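Local coordinates for putative peptide ABC-transport system periplasmic peptide-binding protein (Campylobacter jejuni, PDB 4OEU) that probably binds a peptide or other small solute in the periplasm and delivers it to an ABC importer, at residues K124-F129 and K427-S432; G161-V166 and V187-L192; N250-D255 and K329-E334; D418-I423 and I445-E450. All coordinates share one frame; numbering follows the deposited sequence.

In the fold
Contact 2 lies on the opposite side of the chain's centre from contacts 3 and 4. Contacts 1 and 4 are joined by helix 419-429: contact 4 uses its beginning, contact 1 its C-terminal part, and their centres are 18 Å apart. Contact 3 comes within about 9 Å of contact 4, nearest atoms, without touching it. Contact 2 is 35 Å from contact 1, 51 Å from contact 3 and 44 Å from contact 4, centre to centre. It is also near the magnesium ion, about 7 Å from the side chain of Pro162; the other three contacts lie away from that site.

Contact 1 of 4, residues K124-F129 and K427-S432; sequences KPYPAF and KARNTS
Tyr126 lays the edge atom CE1 of its ring over the middle of the Arg429 guanidinium, with CE1 3.8 Å from Arg429 CZ. The two planes are turned 50° against each other, so this is an oblique crossing and not a flat stack. Here the loop between strand 117-122 and helix 129-132 of this periplasmic solute-binding fold meets the C-terminal part of helix 419-429. Tyr126 keeps CG anti to its own backbone N (chi1 -176°), which carries the ring across the Arg429 side chain. The polar ends are settled by a shared partner outside the contact: Asp391 OD2 takes a hydrogen bond from Tyr126 OH and a salt bridge from Arg429 NH1, while Glu105 pairs with Arg429 NH2. These acids probably hold the guanidinium in its rotation.

Next to this, a side-chain amide bonds a backbone carbonyl. Asn430 ND2 donates to Pro125 O at 2.8 Å, with the carbonyl pointing almost straight at the nitrogen, and Asn430 CA supports the same oxygen with a CA-H...O contact of 3.1 Å. The amide has further partners, Asp106 at ND2 and Gln426 at OD1. Arg429 O is similarly busy: Tyr126 CA directs a CA-H...O contact at it, and a water accepts from Ala128 N at 2.9 Å and donates to Arg429 O at 3.0 Å, tying the type I turn of Tyr126 to Phe129 to the backbone of Arg429. Beyond it, Pro127 CG rests 3.2 Å from Thr431 O, and Pro125 CB sits 3.3 Å from Ser432 OG.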
# COMPACT_ATOMS: atom_id res chain seq x y z
N LYS A 124 1.76 23.71 -9.75
CA LYS A 124 0.32 23.51 -9.75
C LYS A 124 -0.08 23.05 -8.35
O LYS A 124 0.75 22.50 -7.63
CB LYS A 124 -0.08 22.46 -10.80
CG LYS A 124 0.17 22.87 -12.24
CD LYS A 124 0.04 21.67 -13.16
CE LYS A 124 0.73 21.90 -14.50
NZ LYS A 124 0.77 20.66 -15.33
N PRO A 125 -1.36 23.24 -7.98
CA PRO A 125 -1.79 22.78 -6.66
C PRO A 125 -1.63 21.27 -6.48
O PRO A 125 -1.82 20.53 -7.44
CB PRO A 125 -3.27 23.18 -6.61
CG PRO A 125 -3.43 24.24 -7.65
CD PRO A 125 -2.43 23.94 -8.71
N TYR A 126 -1.25 20.83 -5.29
CA TYR A 126 -1.19 19.41 -4.96
C TYR A 126 -1.59 19.23 -3.50
O TYR A 126 -0.73 19.16 -2.63
CB TYR A 126 0.20 18.85 -5.23
CG TYR A 126 0.32 17.36 -5.00
CD1 TYR A 126 -0.40 16.46 -5.78
CD2 TYR A 126 1.14 16.84 -4.01
CE1 TYR A 126 -0.30 15.10 -5.59
CE2 TYR A 126 1.25 15.48 -3.80
CZ TYR A 126 0.52 14.61 -4.59
OH TYR A 126 0.62 13.25 -4.39
N PRO A 127 -2.91 19.16 -3.23
CA PRO A 127 -3.46 19.12 -1.86
C PRO A 127 -3.03 17.89 -1.04
O PRO A 127 -3.22 17.87 0.18
CB PRO A 127 -4.98 19.10 -2.09
CG PRO A 127 -5.17 18.61 -3.50
CD PRO A 127 -3.97 19.14 -4.25
N ALA A 128 -2.44 16.89 -1.69
CA ALA A 128 -1.94 15.73 -0.96
C ALA A 128 -0.53 15.98 -0.42
O ALA A 128 0.06 15.10 0.20
CB ALA A 128 -1.96 14.49 -1.85
N PHE A 129 -0.01 17.18 -0.67
CA PHE A 129 1.38 17.48 -0.36
C PHE A 129 1.72 17.24 1.12
O PHE A 129 2.74 16.62 1.43
CB PHE A 129 1.71 18.92 -0.73
CG PHE A 129 3.18 19.21 -0.81
CD1 PHE A 129 4.08 18.22 -1.17
CD2 PHE A 129 3.67 20.48 -0.53
CE1 PHE A 129 5.43 18.48 -1.25
CE2 PHE A 129 5.02 20.74 -0.60
CZ PHE A 129 5.91 19.74 -0.96
N LYS A 427 -6.40 15.66 -12.84
CA LYS A 427 -7.16 16.83 -12.42
C LYS A 427 -7.52 16.75 -10.95
O LYS A 427 -7.49 17.76 -10.24
CB LYS A 427 -8.44 16.98 -13.26
CG LYS A 427 -8.18 17.37 -14.71
CD LYS A 427 -9.38 18.05 -15.34
CE LYS A 427 -8.96 19.00 -16.46
NZ LYS A 427 -7.87 19.91 -16.01
N ALA A 428 -7.82 15.55 -10.47
CA ALA A 428 -8.15 15.36 -9.06
C ALA A 428 -6.96 15.67 -8.15
O ALA A 428 -7.14 16.27 -7.08
CB ALA A 428 -8.64 13.95 -8.81
N ARG A 429 -5.76 15.27 -8.57
CA ARG A 429 -4.59 15.47 -7.74
C ARG A 429 -4.08 16.90 -7.83
O ARG A 429 -3.27 17.32 -7.01
CB ARG A 429 -3.46 14.49 -8.12
CG ARG A 429 -2.60 14.92 -9.30
CD ARG A 429 -1.89 13.73 -9.96
NE ARG A 429 -1.18 12.90 -8.98
CZ ARG A 429 0.12 12.98 -8.71
NH1 ARG A 429 0.66 12.18 -7.80
NH2 ARG A 429 0.88 13.88 -9.33
N ASN A 430 -4.55 17.66 -8.83
CA ASN A 430 -4.11 19.05 -8.97
C ASN A 430 -5.22 20.06 -8.72
O ASN A 430 -5.13 21.20 -9.17
CB ASN A 430 -3.50 19.32 -10.36
CG ASN A 430 -2.10 18.75 -10.53
OD1 ASN A 430 -1.71 18.36 -11.63
ND2 ASN A 430 -1.33 18.69 -9.45
N THR A 431 -6.25 19.65 -7.99
CA THR A 431 -7.36 20.55 -7.68
C THR A 431 -7.43 20.81 -6.18
O THR A 431 -7.49 19.87 -5.38
CB THR A 431 -8.72 19.97 -8.14
OG1 THR A 431 -8.69 19.71 -9.55
CG2 THR A 431 -9.84 20.93 -7.82
N SER A 432 -7.42 22.08 -5.77
CA SER A 432 -7.46 22.38 -4.35
C SER A 432 -8.84 22.15 -3.74
O SER A 432 -8.95 21.59 -2.65
CB SER A 432 -7.01 23.82 -4.09
OG SER A 432 -5.77 24.07 -4.72
O HOH W 1 -3.29 16.01 -4.30

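Contact 2 of 4, residues G161-V166 and V187-L192; sequences GPYKFV and VKTPRL
Tyr163 carries its ring with CG anti to the carbonyl carbon (chi1 -82°), and Leu192 comes across it at about a right angle, its CG opposite its backbone N (chi1 177°); between them these torsions bring the leucine under one face of the tyrosine ring. Leu192 CD2 sits 3.9 Å from the ring centroid, a CH-pi contact only 14° off the normal, and Leu192 CB touches Tyr163 CE1 nearer the rim. On the opposite face Val187 CG1 rests over the hydroxyl end, 3.4 Å from Tyr163 CZ, so the ring is clamped between two aliphatic residues.

At the ring's edge Tyr163 OH donates to Thr189 O at 2.6 Å. The hydroxyl lies in the carbonyl plane, on a lone pair, and this buried group thereby finds a partner in the backbone of the other segment. In the fold, strands 163-169 and 191-196 belong to one mixed sheet but are not neighbours: strand 173-178 lies between them, antiparallel to both. Tyr163 leans on Phe176 of that middle strand, and Val187 on its Ala178, while Leu192 packs on Leu7 and Ile9 of strand 6-11, beyond strand 191-196.

Thr189 is fixed in turn by a hydrogen bond from its OG1 to the backbone of Trp492. Pro162 meets the valine's other methyl: Val187 CG2 lies 3.9 Å from Pro162 CB and 3.2 Å from Pro162 O. The side chain of Pro162 is about 7 Å from the magnesium ion and from that of Asn31, which binds it.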
# COMPACT_ATOMS: atom_id res chain seq x y z
N GLY A 161 13.59 9.18 13.41
CA GLY A 161 12.47 8.45 13.97
C GLY A 161 12.72 7.97 15.39
O GLY A 161 13.81 8.17 15.94
N PRO A 162 11.72 7.30 15.98
CA PRO A 162 11.76 6.75 17.34
C PRO A 162 12.77 5.62 17.53
O PRO A 162 13.15 5.35 18.66
CB PRO A 162 10.34 6.21 17.53
CG PRO A 162 9.85 5.93 16.15
CD PRO A 162 10.42 7.04 15.33
N TYR A 163 13.21 4.99 16.45
CA TYR A 163 14.13 3.86 16.59
C TYR A 163 15.37 3.95 15.72
O TYR A 163 15.32 4.38 14.57
CB TYR A 163 13.39 2.54 16.31
CG TYR A 163 12.61 2.07 17.52
CD1 TYR A 163 13.27 1.43 18.57
CD2 TYR A 163 11.24 2.26 17.62
CE1 TYR A 163 12.59 1.00 19.69
CE2 TYR A 163 10.54 1.82 18.74
CZ TYR A 163 11.23 1.19 19.77
OH TYR A 163 10.56 0.75 20.89
N LYS A 164 16.50 3.54 16.30
CA LYS A 164 17.80 3.61 15.65
C LYS A 164 18.15 2.26 15.03
O LYS A 164 17.88 1.22 15.62
CB LYS A 164 18.88 4.02 16.66
CG LYS A 164 18.68 5.41 17.28
CD LYS A 164 19.80 5.75 18.25
CE LYS A 164 21.09 6.13 17.53
NZ LYS A 164 21.27 7.61 17.51
N PHE A 165 18.77 2.28 13.86
CA PHE A 165 19.21 1.05 13.21
C PHE A 165 20.40 0.43 13.95
O PHE A 165 21.38 1.12 14.24
CB PHE A 165 19.57 1.32 11.75
CG PHE A 165 20.05 0.11 10.99
CD1 PHE A 165 19.14 -0.76 10.40
CD2 PHE A 165 21.40 -0.15 10.86
CE1 PHE A 165 19.58 -1.87 9.70
CE2 PHE A 165 21.85 -1.26 10.15
CZ PHE A 165 20.93 -2.12 9.58
N VAL A 166 20.28 -0.85 14.29
CA VAL A 166 21.37 -1.58 14.94
C VAL A 166 22.09 -2.52 13.97
O VAL A 166 23.27 -2.33 13.67
CB VAL A 166 20.88 -2.39 16.15
CG1 VAL A 166 22.01 -3.24 16.73
CG2 VAL A 166 20.31 -1.46 17.21
N VAL A 187 10.69 7.01 23.87
CA VAL A 187 10.54 5.67 23.30
C VAL A 187 10.59 4.66 24.43
O VAL A 187 11.58 4.57 25.15
CB VAL A 187 11.62 5.37 22.26
CG1 VAL A 187 11.35 4.02 21.62
CG2 VAL A 187 11.65 6.46 21.21
N LYS A 188 9.51 3.90 24.60
CA LYS A 188 9.35 3.06 25.78
C LYS A 188 10.17 1.76 25.77
O LYS A 188 10.91 1.49 26.72
CB LYS A 188 7.86 2.77 25.98
CG LYS A 188 7.11 4.00 26.47
CD LYS A 188 5.61 3.79 26.53
CE LYS A 188 4.91 5.00 27.13
NZ LYS A 188 3.44 4.82 27.20
N THR A 189 10.06 0.97 24.71
CA THR A 189 10.78 -0.30 24.64
C THR A 189 12.15 -0.11 23.98
O THR A 189 12.24 0.29 22.82
CB THR A 189 9.99 -1.36 23.87
OG1 THR A 189 8.75 -1.61 24.55
CG2 THR A 189 10.78 -2.66 23.78
N PRO A 190 13.22 -0.39 24.74
CA PRO A 190 14.61 -0.15 24.33
C PRO A 190 15.09 -1.01 23.16
O PRO A 190 15.96 -0.57 22.42
CB PRO A 190 15.41 -0.48 25.59
CG PRO A 190 14.44 -0.33 26.71
CD PRO A 190 13.14 -0.80 26.16
N ARG A 191 14.55 -2.21 23.00
CA ARG A 191 14.96 -3.04 21.87
C ARG A 191 13.77 -3.46 21.02
O ARG A 191 12.76 -3.94 21.53
CB ARG A 191 15.72 -4.30 22.30
CG ARG A 191 17.18 -4.08 22.62
CD ARG A 191 17.98 -5.31 22.21
NE ARG A 191 17.68 -6.51 22.99
CZ ARG A 191 18.06 -7.74 22.64
NH1 ARG A 191 17.75 -8.78 23.39
NH2 ARG A 191 18.74 -7.92 21.51
N LEU A 192 13.92 -3.28 19.71
CA LEU A 192 12.87 -3.63 18.77
C LEU A 192 13.44 -4.46 17.63
O LEU A 192 14.42 -4.09 16.99
CB LEU A 192 12.20 -2.37 18.21
CG LEU A 192 11.13 -2.66 17.16
CD1 LEU A 192 9.99 -3.45 17.78
CD2 LEU A 192 10.61 -1.36 16.56

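Contact 3 of 4, residues N250-D255 and K329-E334; sequences NEFLKD and KILEFE
The Phe252 ring lies between its own neighbour and the other segment: Glu251 CG sits over the centre of one face, and Leu331 CA covers the opposite face, a CH-pi contact 4.1 Å from the centroid and 18° off the normal. Glu332 O meets the ring edge in its plane, 3.3 Å from Phe252 CD2, and Ile330 O approaches obliquely, 3.1 Å from Phe252 CZ. Leu331 CD2 adds to this by sliding past Phe252 CB.

The second ring, Phe333, receives Leu253 CD1 over one face, 3.8 Å from its centroid, in another CH-pi contact. Phe333 has CG between its backbone N and carbonyl carbon (chi1 60°), which turns the ring toward that methyl. Strand 329-338 is interrupted at Leu331, and the type I turn from Phe252 to Asp255 docks there; its last residue, Asp255, is the N-cap of helix 256-264, OD1 accepting from Lys257 N.

The turn is shaped by an Asx turn and Asx motif at Asn250. Its OD1 accepts from Phe252 N at 2.8 Å, a donor lying above the carbonyl plane, and from Leu253 N at 3.1 Å, in that plane on a lone pair. The amide nitrogen of the same side chain donates at 2.9 Å, from ND2, to a water that sits close to Glu332 O. Ser379 of strand 379-384 also packs against Leu253 and Phe333.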
# COMPACT_ATOMS: atom_id res chain seq x y z
N ASN A 250 -2.78 -9.56 -22.57
CA ASN A 250 -3.33 -10.87 -22.92
C ASN A 250 -4.31 -10.81 -24.10
O ASN A 250 -5.16 -9.93 -24.16
CB ASN A 250 -4.02 -11.51 -21.70
CG ASN A 250 -4.54 -12.91 -21.99
OD1 ASN A 250 -5.67 -13.08 -22.46
ND2 ASN A 250 -3.72 -13.92 -21.71
N GLU A 251 -4.20 -11.78 -25.01
CA GLU A 251 -4.99 -11.79 -26.24
C GLU A 251 -6.50 -11.77 -25.98
O GLU A 251 -7.26 -11.27 -26.81
CB GLU A 251 -4.62 -13.00 -27.09
CG GLU A 251 -4.89 -14.33 -26.41
CD GLU A 251 -4.33 -15.51 -27.19
OE1 GLU A 251 -4.59 -15.62 -28.41
OE2 GLU A 251 -3.59 -16.30 -26.57
N PHE A 252 -6.92 -12.30 -24.84
CA PHE A 252 -8.33 -12.33 -24.49
C PHE A 252 -8.72 -11.20 -23.52
O PHE A 252 -9.78 -10.59 -23.66
CB PHE A 252 -8.69 -13.69 -23.89
CG PHE A 252 -8.36 -14.85 -24.78
CD1 PHE A 252 -8.73 -14.85 -26.12
CD2 PHE A 252 -7.67 -15.96 -24.29
CE1 PHE A 252 -8.43 -15.92 -26.95
CE2 PHE A 252 -7.37 -17.03 -25.11
CZ PHE A 252 -7.74 -17.01 -26.44
N LEU A 253 -7.87 -10.94 -22.53
CA LEU A 253 -8.19 -9.98 -21.48
C LEU A 253 -8.13 -8.52 -21.94
O LEU A 253 -8.61 -7.64 -21.24
CB LEU A 253 -7.28 -10.17 -20.26
CG LEU A 253 -7.53 -11.35 -19.31
CD1 LEU A 253 -7.45 -12.70 -19.98
CD2 LEU A 253 -6.57 -11.30 -18.13
N LYS A 254 -7.54 -8.25 -23.10
CA LYS A 254 -7.52 -6.87 -23.60
C LYS A 254 -8.94 -6.43 -23.98
O LYS A 254 -9.29 -5.25 -23.87
CB LYS A 254 -6.57 -6.71 -24.79
CG LYS A 254 -7.05 -7.34 -26.09
CD LYS A 254 -6.00 -7.22 -27.19
CE LYS A 254 -6.46 -7.93 -28.47
NZ LYS A 254 -5.37 -8.06 -29.47
N ASP A 255 -9.76 -7.40 -24.41
CA ASP A 255 -11.14 -7.14 -24.83
C ASP A 255 -11.99 -6.69 -23.65
O ASP A 255 -12.01 -7.34 -22.61
CB ASP A 255 -11.74 -8.40 -25.48
CG ASP A 255 -13.14 -8.18 -26.07
OD1 ASP A 255 -13.87 -7.27 -25.63
OD2 ASP A 255 -13.51 -8.94 -26.99
N LYS A 329 -9.59 -20.71 -31.24
CA LYS A 329 -8.82 -20.77 -29.99
C LYS A 329 -9.67 -20.54 -28.75
O LYS A 329 -10.42 -19.57 -28.66
CB LYS A 329 -7.65 -19.77 -30.01
CG LYS A 329 -6.50 -20.20 -30.92
CD LYS A 329 -5.33 -19.24 -30.80
CE LYS A 329 -4.17 -19.67 -31.69
NZ LYS A 329 -3.07 -18.66 -31.71
N ILE A 330 -9.55 -21.46 -27.80
CA ILE A 330 -10.30 -21.42 -26.55
C ILE A 330 -9.97 -20.20 -25.69
O ILE A 330 -8.82 -19.79 -25.61
CB ILE A 330 -10.03 -22.69 -25.71
CG1 ILE A 330 -10.07 -23.94 -26.59
CG2 ILE A 330 -11.01 -22.81 -24.56
CD1 ILE A 330 -8.69 -24.44 -27.02
N LEU A 331 -10.99 -19.65 -25.02
CA LEU A 331 -10.79 -18.56 -24.07
C LEU A 331 -10.12 -19.13 -22.84
O LEU A 331 -10.79 -19.64 -21.93
CB LEU A 331 -12.11 -17.89 -23.69
CG LEU A 331 -12.10 -16.41 -23.29
CD1 LEU A 331 -13.51 -15.93 -22.99
CD2 LEU A 331 -11.20 -16.13 -22.10
N GLU A 332 -8.80 -19.04 -22.80
CA GLU A 332 -8.01 -19.63 -21.74
C GLU A 332 -6.95 -18.64 -21.25
O GLU A 332 -6.37 -17.92 -22.04
CB GLU A 332 -7.37 -20.93 -22.23
CG GLU A 332 -6.65 -21.72 -21.16
CD GLU A 332 -6.27 -23.11 -21.63
OE1 GLU A 332 -6.23 -23.33 -22.86
OE2 GLU A 332 -6.01 -23.99 -20.78
N PHE A 333 -6.75 -18.59 -19.93
CA PHE A 333 -5.66 -17.81 -19.34
C PHE A 333 -5.36 -18.32 -17.93
O PHE A 333 -6.09 -19.16 -17.40
CB PHE A 333 -6.00 -16.32 -19.32
CG PHE A 333 -7.23 -15.98 -18.53
CD1 PHE A 333 -7.14 -15.67 -17.18
CD2 PHE A 333 -8.48 -15.96 -19.14
CE1 PHE A 333 -8.28 -15.35 -16.46
CE2 PHE A 333 -9.61 -15.64 -18.42
CZ PHE A 333 -9.51 -15.33 -17.08
N GLU A 334 -4.27 -17.84 -17.35
CA GLU A 334 -3.84 -18.29 -16.02
C GLU A 334 -4.18 -17.28 -14.92
O GLU A 334 -4.24 -16.07 -15.17
CB GLU A 334 -2.33 -18.57 -15.99
CG GLU A 334 -1.87 -19.77 -16.82
CD GLU A 334 -0.49 -19.56 -17.43
OE1 GLU A 334 0.25 -18.69 -16.93
OE2 GLU A 334 -0.13 -20.28 -18.39
O HOH W 2 -4.33 -16.67 -22.43

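Contact 4 of 4, residues D418-I423 and I445-E450; sequences DKKVDI and IDALYE
Ala447 is the first residue of 445-450 to reach the other helix, and its methyl is the point on which the packing turns. Ala447 CB meets Val421 CG2 at 3.8 Å and Lys420 CB at 3.9 Å, and Asp418 OD2 lies at 4.2 Å from the same methyl. The methyl thus sits among the N-cap residue Asp418 and two residues of the first turn, Lys420 and Val421. Leu448 follows: it sets off away from the other helix, but the chain, with CG beside the backbone N (chi1 -75°), brings CD2 round to within 3.9 Å of Val421 CG2. That valine methyl therefore touches both residues, and no hydrogen bond crosses between the segments.

Helices 419-429 and 434-450 form an antiparallel helical hairpin. The short segments run 165° apart, with axes 8.7 Å from each other at closest approach, a spacing suited to the small alanine at the nearest point. At the start of the first helix Asp418 serves as N-cap: Val421 N donates to its OD2 at 2.9 Å, on the anti lone pair, while OD1 accepts from Asn451 ND2, just past the end of the second helix.

At Glu450 only the base of the side chain comes near: Lys420 NZ is 4.3 Å from Glu450 CB. The opposite charges there are not in contact, Lys420 NZ being 5.7 Å from Glu450 OE1; the carboxylate's salt bridge is instead made by OE2 to Lys298 NZ.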
# COMPACT_ATOMS: atom_id res chain seq x y z
N ASP A 418 -6.31 3.98 -19.88
CA ASP A 418 -7.62 4.58 -20.10
C ASP A 418 -7.51 6.10 -20.03
O ASP A 418 -7.06 6.66 -19.03
CB ASP A 418 -8.63 4.06 -19.07
CG ASP A 418 -10.05 4.56 -19.33
OD1 ASP A 418 -10.85 3.81 -19.93
OD2 ASP A 418 -10.36 5.70 -18.92
N LYS A 419 -7.93 6.77 -21.10
CA LYS A 419 -7.78 8.21 -21.21
C LYS A 419 -8.59 8.97 -20.16
O LYS A 419 -8.14 10.00 -19.64
CB LYS A 419 -8.19 8.67 -22.61
CG LYS A 419 -8.05 10.17 -22.85
CD LYS A 419 -9.10 10.65 -23.84
CE LYS A 419 -10.51 10.35 -23.33
NZ LYS A 419 -11.58 10.89 -24.22
N LYS A 420 -9.77 8.46 -19.85
CA LYS A 420 -10.65 9.09 -18.87
C LYS A 420 -10.12 8.94 -17.45
O LYS A 420 -10.25 9.85 -16.63
CB LYS A 420 -12.06 8.51 -18.98
CG LYS A 420 -12.79 8.92 -20.25
CD LYS A 420 -13.92 7.95 -20.60
CE LYS A 420 -15.03 7.99 -19.57
NZ LYS A 420 -15.90 6.77 -19.63
N VAL A 421 -9.51 7.79 -17.16
CA VAL A 421 -8.87 7.59 -15.87
C VAL A 421 -7.70 8.55 -15.71
O VAL A 421 -7.56 9.18 -14.66
CB VAL A 421 -8.38 6.14 -15.69
CG1 VAL A 421 -7.37 6.06 -14.54
CG2 VAL A 421 -9.56 5.21 -15.46
N ASP A 422 -6.88 8.66 -16.76
CA ASP A 422 -5.71 9.55 -16.76
C ASP A 422 -6.10 11.00 -16.45
O ASP A 422 -5.51 11.64 -15.58
CB ASP A 422 -5.00 9.51 -18.11
CG ASP A 422 -4.28 8.19 -18.36
OD1 ASP A 422 -4.12 7.38 -17.42
OD2 ASP A 422 -3.86 7.97 -19.52
N ILE A 423 -7.10 11.51 -17.17
CA ILE A 423 -7.55 12.89 -16.99
C ILE A 423 -8.16 13.11 -15.61
O ILE A 423 -7.87 14.11 -14.95
CB ILE A 423 -8.59 13.27 -18.07
CG1 ILE A 423 -7.94 13.28 -19.46
CG2 ILE A 423 -9.23 14.62 -17.78
CD1 ILE A 423 -8.93 13.46 -20.59
N ILE A 445 -13.91 6.73 -10.73
CA ILE A 445 -14.66 5.53 -10.39
C ILE A 445 -15.61 5.11 -11.52
O ILE A 445 -15.71 3.92 -11.85
CB ILE A 445 -15.46 5.75 -9.09
CG1 ILE A 445 -14.48 5.92 -7.91
CG2 ILE A 445 -16.41 4.59 -8.82
CD1 ILE A 445 -15.12 6.47 -6.65
N ASP A 446 -16.29 6.09 -12.12
CA ASP A 446 -17.18 5.79 -13.23
C ASP A 446 -16.38 5.27 -14.42
O ASP A 446 -16.81 4.34 -15.11
CB ASP A 446 -18.00 7.02 -13.62
CG ASP A 446 -19.04 7.38 -12.57
OD1 ASP A 446 -19.27 6.57 -11.64
OD2 ASP A 446 -19.65 8.48 -12.67
N ALA A 447 -15.21 5.86 -14.65
CA ALA A 447 -14.34 5.45 -15.75
C ALA A 447 -13.86 4.01 -15.55
O ALA A 447 -13.75 3.24 -16.50
CB ALA A 447 -13.16 6.39 -15.89
N LEU A 448 -13.58 3.67 -14.30
CA LEU A 448 -13.19 2.31 -13.96
C LEU A 448 -14.32 1.31 -14.24
O LEU A 448 -14.06 0.18 -14.65
CB LEU A 448 -12.77 2.21 -12.49
CG LEU A 448 -11.41 2.79 -12.10
CD1 LEU A 448 -11.14 2.45 -10.65
CD2 LEU A 448 -10.30 2.24 -12.98
N TYR A 449 -15.56 1.73 -14.01
CA TYR A 449 -16.68 0.84 -14.26
C TYR A 449 -16.81 0.52 -15.74
O TYR A 449 -16.97 -0.63 -16.13
CB TYR A 449 -17.99 1.43 -13.75
CG TYR A 449 -19.21 0.64 -14.18
CD1 TYR A 449 -19.95 1.01 -15.30
CD2 TYR A 449 -19.61 -0.48 -13.47
CE1 TYR A 449 -21.06 0.28 -15.71
CE2 TYR A 449 -20.72 -1.22 -13.87
CZ TYR A 449 -21.44 -0.83 -14.98
OH TYR A 449 -22.54 -1.55 -15.38
N GLU A 450 -16.73 1.56 -16.58
CA GLU A 450 -16.91 1.40 -18.02
C GLU A 450 -15.75 0.67 -18.71
O GLU A 450 -15.92 0.15 -19.81
CB GLU A 450 -17.12 2.77 -18.67
CG GLU A 450 -18.49 3.37 -18.44
CD GLU A 450 -19.56 2.71 -19.31
OE1 GLU A 450 -19.20 2.15 -20.37
OE2 GLU A 450 -20.76 2.77 -18.96